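Local atomic coordinates of NO-binding heme-dependent sensor protein (Shewanella oneidensis, PDB entry 4U9B), a protein that binds heme and probably senses nitric oxide through it as an H-NOX gas-sensor protein, and also binds a zinc ion. Residues 155-161 and 173-179. Coordinates in Å, arbitrary orientation, origin at the centre of the assembly. Residue numbers count along the deposited sequence, not the author numbering.
Sequences QKIQISH and MLIIELQ. With ZN (zinc ion), chain D.
Zinc is held by His161 NE2 at 2.1 Å, together with Cys139, Cys164 and Cys172; His161 (chi1 t) turns its ND1 to Glu143. Strands 156-161 and 173-179 form an antiparallel hairpin, axes 4.5 Å apart at 157°, all residues in extended beta conformation except His161 (psi 66°). Paired backbone bonds set the register: Gln158 N to Glu177 O and Glu177 N to Gln158 O, both 2.9 Å; Ser160 N to Ile175 O, 2.9 Å, and Ile175 N to Ser160 O, 2.7 Å. Toward the open end, Gln179 N reaches Lys156 O at 3.0 Å, and a water bridges Lys156 N and Gln179 O. On the more exposed face Gln179 (chi1 m, chi2 t) carries its amide between neighbours: Lys156 NZ gives a 2.9 Å bond to Gln179 OE1, while Gln179 NE2 donates to Glu177 OE2 (2.9 Å) and weakly to Gln158 OE1 (2.9 Å). The other face is mostly apolar, with His161 at its zinc end. Ile157 CB meets Ile176 CG2 at 4.1 Å, Ile159 CG2 meets Leu174 CB at 4.1 Å, and Leu174 CD1 sits 3.8 Å from the His161 ring centroid in a CH-pi contact over its face. Strand 156-163 borders the four-stranded antiparallel sheet of the H-NOX fold; strand 172-179 lies between it and strand 128-133, while helix 139-152 packs on Ile157 and Ile159, and helix 91-96 on Ile157, Ile176 and Leu178.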
ATOM      1  N   GLN A 155       7.194  15.998   4.319  1.00 45.20           N
ATOM      2  CA  GLN A 155       8.037  15.542   5.416  1.00 44.84           C
ATOM      3  C   GLN A 155       9.073  14.547   4.908  1.00 44.93           C
ATOM      4  O   GLN A 155       8.725  13.586   4.230  1.00 44.00           O
ATOM      5  CB  GLN A 155       7.172  14.901   6.508  1.00 46.67           C
ATOM      6  CG  GLN A 155       7.948  14.359   7.700  1.00 47.68           C
ATOM      7  CD  GLN A 155       8.670  15.450   8.463  1.00 47.54           C
ATOM      8  OE1 GLN A 155       8.056  16.211   9.210  1.00 46.32           O
ATOM      9  NE2 GLN A 155       9.980  15.537   8.272  1.00 48.84           N
ATOM     10  N   LYS A 156      10.343  14.779   5.222  1.00 43.33           N
ATOM     11  CA  LYS A 156      11.386  13.820   4.874  1.00 42.14           C
ATOM     12  C   LYS A 156      11.474  12.747   5.954  1.00 36.98           C
ATOM     13  O   LYS A 156      11.429  13.059   7.142  1.00 37.09           O
ATOM     14  CB  LYS A 156      12.739  14.512   4.705  1.00 46.59           C
ATOM     15  CG  LYS A 156      13.839  13.572   4.243  1.00 49.86           C
ATOM     16  CD  LYS A 156      15.186  14.266   4.157  1.00 53.68           C
ATOM     17  CE  LYS A 156      16.260  13.324   3.631  1.00 55.63           C
ATOM     18  NZ  LYS A 156      16.309  12.034   4.381  1.00 58.09           N
ATOM     19  N   ILE A 157      11.585  11.487   5.540  1.00 33.74           N
ATOM     20  CA  ILE A 157      11.683  10.381   6.487  1.00 30.44           C
ATOM     21  C   ILE A 157      12.735   9.355   6.078  1.00 31.66           C
ATOM     22  O   ILE A 157      13.175   9.313   4.928  1.00 32.60           O
ATOM     23  CB  ILE A 157      10.326   9.650   6.658  1.00 28.29           C
ATOM     24  CG1 ILE A 157       9.877   8.989   5.346  1.00 25.61           C
ATOM     25  CG2 ILE A 157       9.263  10.622   7.147  1.00 28.11           C
ATOM     26  CD1 ILE A 157       8.764   7.973   5.527  1.00 26.42           C
ATOM     27  N   GLN A 158      13.129   8.541   7.050  1.00 31.85           N
ATOM     28  CA  GLN A 158      13.970   7.375   6.823  1.00 31.30           C
ATOM     29  C   GLN A 158      13.273   6.199   7.498  1.00 29.01           C
ATOM     30  O   GLN A 158      12.663   6.374   8.554  1.00 29.38           O
ATOM     31  CB  GLN A 158      15.377   7.590   7.391  1.00 35.81           C
ATOM     32  CG  GLN A 158      16.503   7.162   6.473  1.00 45.80           C
ATOM     33  CD  GLN A 158      17.866   7.577   7.000  1.00 50.82           C
ATOM     34  OE1 GLN A 158      18.034   7.824   8.196  1.00 52.50           O
ATOM     35  NE2 GLN A 158      18.845   7.666   6.107  1.00 53.90           N
ATOM     36  N   ILE A 159      13.339   5.018   6.888  1.00 24.90           N
ATOM     37  CA  ILE A 159      12.697   3.835   7.453  1.00 24.10           C
ATOM     38  C   ILE A 159      13.689   2.694   7.631  1.00 23.82           C
ATOM     39  O   ILE A 159      14.390   2.308   6.693  1.00 25.68           O
ATOM     40  CB  ILE A 159      11.518   3.350   6.575  1.00 23.71           C
ATOM     41  CG1 ILE A 159      10.461   4.456   6.475  1.00 23.17           C
ATOM     42  CG2 ILE A 159      10.900   2.064   7.156  1.00 21.29           C
ATOM     43  CD1 ILE A 159       9.225   4.088   5.675  1.00 24.23           C
ATOM     44  N   SER A 160      13.738   2.172   8.853  1.00 24.01           N
ATOM     45  CA  SER A 160      14.470   0.951   9.156  1.00 25.19           C
ATOM     46  C   SER A 160      13.470  -0.188   9.267  1.00 23.31           C
ATOM     47  O   SER A 160      12.480  -0.091   9.986  1.00 28.24           O
ATOM     48  CB  SER A 160      15.276   1.091  10.447  1.00 28.64           C
ATOM     49  OG  SER A 160      16.247   2.118  10.328  1.00 34.04           O
ATOM     50  N   HIS A 161      13.743  -1.264   8.545  1.00 21.71           N
ATOM     51  CA  HIS A 161      12.824  -2.383   8.412  1.00 21.33           C
ATOM     52  C   HIS A 161      13.607  -3.651   8.756  1.00 22.45           C
ATOM     53  O   HIS A 161      13.831  -4.509   7.903  1.00 24.30           O
ATOM     54  CB  HIS A 161      12.263  -2.396   6.984  1.00 23.31           C
ATOM     55  CG  HIS A 161      11.170  -3.391   6.742  1.00 23.15           C
ATOM     56  ND1 HIS A 161      10.305  -3.283   5.674  1.00 21.74           N
ATOM     57  CD2 HIS A 161      10.814  -4.520   7.400  1.00 24.08           C
ATOM     58  CE1 HIS A 161       9.458  -4.295   5.690  1.00 21.79           C
ATOM     59  NE2 HIS A 161       9.746  -5.062   6.726  1.00 23.26           N
ATOM     60  N   MET A 173       8.744  -4.842  11.615  1.00 18.82           N
ATOM     61  CA  MET A 173       8.911  -3.654  12.435  1.00 20.90           C
ATOM     62  C   MET A 173       9.554  -2.564  11.594  1.00 18.79           C
ATOM     63  O   MET A 173      10.708  -2.684  11.180  1.00 20.62           O
ATOM     64  CB  MET A 173       9.766  -3.957  13.666  1.00 25.07           C
ATOM     65  CG  MET A 173       9.853  -2.808  14.656  1.00 29.51           C
ATOM     66  SD  MET A 173       8.235  -2.225  15.217  1.00 27.09           S
ATOM     67  CE  MET A 173       7.533  -3.745  15.848  1.00 24.19           C
ATOM     68  N   LEU A 174       8.782  -1.520  11.319  1.00 17.54           N
ATOM     69  CA  LEU A 174       9.256  -0.383  10.548  1.00 18.82           C
ATOM     70  C   LEU A 174       9.476   0.803  11.474  1.00 19.62           C
ATOM     71  O   LEU A 174       8.522   1.368  12.009  1.00 20.49           O
ATOM     72  CB  LEU A 174       8.261  -0.019   9.441  1.00 20.89           C
ATOM     73  CG  LEU A 174       8.245  -0.937   8.211  1.00 23.43           C
ATOM     74  CD1 LEU A 174       7.755  -2.330   8.559  1.00 23.73           C
ATOM     75  CD2 LEU A 174       7.388  -0.337   7.109  1.00 23.07           C
ATOM     76  N   ILE A 175      10.739   1.162  11.673  1.00 20.28           N
ATOM     77  CA  ILE A 175      11.085   2.319  12.485  1.00 20.34           C
ATOM     78  C   ILE A 175      11.207   3.530  11.577  1.00 21.14           C
ATOM     79  O   ILE A 175      12.053   3.565  10.682  1.00 21.90           O
ATOM     80  CB  ILE A 175      12.401   2.110  13.260  1.00 20.44           C
ATOM     81  CG1 ILE A 175      12.341   0.823  14.086  1.00 21.49           C
ATOM     82  CG2 ILE A 175      12.699   3.317  14.149  1.00 22.96           C
ATOM     83  CD1 ILE A 175      11.165   0.742  15.047  1.00 22.74           C
ATOM     84  N   ILE A 176      10.351   4.513  11.816  1.00 20.59           N
ATOM     85  CA  ILE A 176      10.312   5.724  11.011  1.00 22.32           C
ATOM     86  C   ILE A 176      10.961   6.881  11.763  1.00 25.51           C
ATOM     87  O   ILE A 176      10.543   7.225  12.871  1.00 25.60           O
ATOM     88  CB  ILE A 176       8.864   6.103  10.644  1.00 22.08           C
ATOM     89  CG1 ILE A 176       8.131   4.903  10.035  1.00 23.57           C
ATOM     90  CG2 ILE A 176       8.847   7.277   9.669  1.00 24.90           C
ATOM     91  CD1 ILE A 176       6.630   4.994  10.154  1.00 26.17           C
ATOM     92  N   GLU A 177      11.989   7.464  11.156  1.00 26.74           N
ATOM     93  CA  GLU A 177      12.641   8.647  11.699  1.00 29.98           C
ATOM     94  C   GLU A 177      12.331   9.855  10.826  1.00 33.86           C
ATOM     95  O   GLU A 177      12.631   9.860   9.632  1.00 34.25           O
ATOM     96  CB  GLU A 177      14.153   8.440  11.793  1.00 34.87           C
ATOM     97  CG  GLU A 177      14.890   9.610  12.430  1.00 37.38           C
ATOM     98  CD  GLU A 177      16.373   9.348  12.590  1.00 43.49           C
ATOM     99  OE1 GLU A 177      16.805   9.050  13.723  1.00 47.95           O
ATOM    100  OE2 GLU A 177      17.108   9.442  11.586  1.00 42.89           O
ATOM    101  N   LEU A 178      11.714  10.868  11.426  1.00 35.70           N
ATOM    102  CA  LEU A 178      11.474  12.127  10.738  1.00 41.71           C
ATOM    103  C   LEU A 178      12.748  12.958  10.749  1.00 46.68           C
ATOM    104  O   LEU A 178      13.419  13.064  11.775  1.00 48.28           O
ATOM    105  CB  LEU A 178      10.327  12.902  11.392  1.00 41.27           C
ATOM    106  CG  LEU A 178       8.905  12.427  11.078  1.00 42.70           C
ATOM    107  CD1 LEU A 178       8.603  11.089  11.738  1.00 40.43           C
ATOM    108  CD2 LEU A 178       7.891  13.481  11.509  1.00 46.48           C
ATOM    109  N   GLN A 179      13.077  13.540   9.601  1.00 49.71           N
ATOM    110  CA  GLN A 179      14.283  14.344   9.460  1.00 54.77           C
ATOM    111  C   GLN A 179      13.953  15.694   8.833  1.00 59.42           C
ATOM    112  O   GLN A 179      12.797  15.968   8.510  1.00 60.63           O
ATOM    113  CB  GLN A 179      15.319  13.598   8.621  1.00 56.98           C
ATOM    114  CG  GLN A 179      15.697  12.240   9.197  1.00 59.24           C
ATOM    115  CD  GLN A 179      16.701  11.498   8.342  1.00 61.64           C
ATOM    116  OE1 GLN A 179      16.889  11.813   7.167  1.00 63.67           O
ATOM    117  NE2 GLN A 179      17.358  10.505   8.930  1.00 62.84           N
TER
HETATM  118 ZN    ZN D 203       8.710  -6.818   6.126  1.00 20.46          ZN
HETATM  119  O   HOH W   1      10.949  17.284   6.573  1.00 53.10           O
HETATM  120  O   HOH W   2      15.248   4.765  10.707  1.00 41.26           O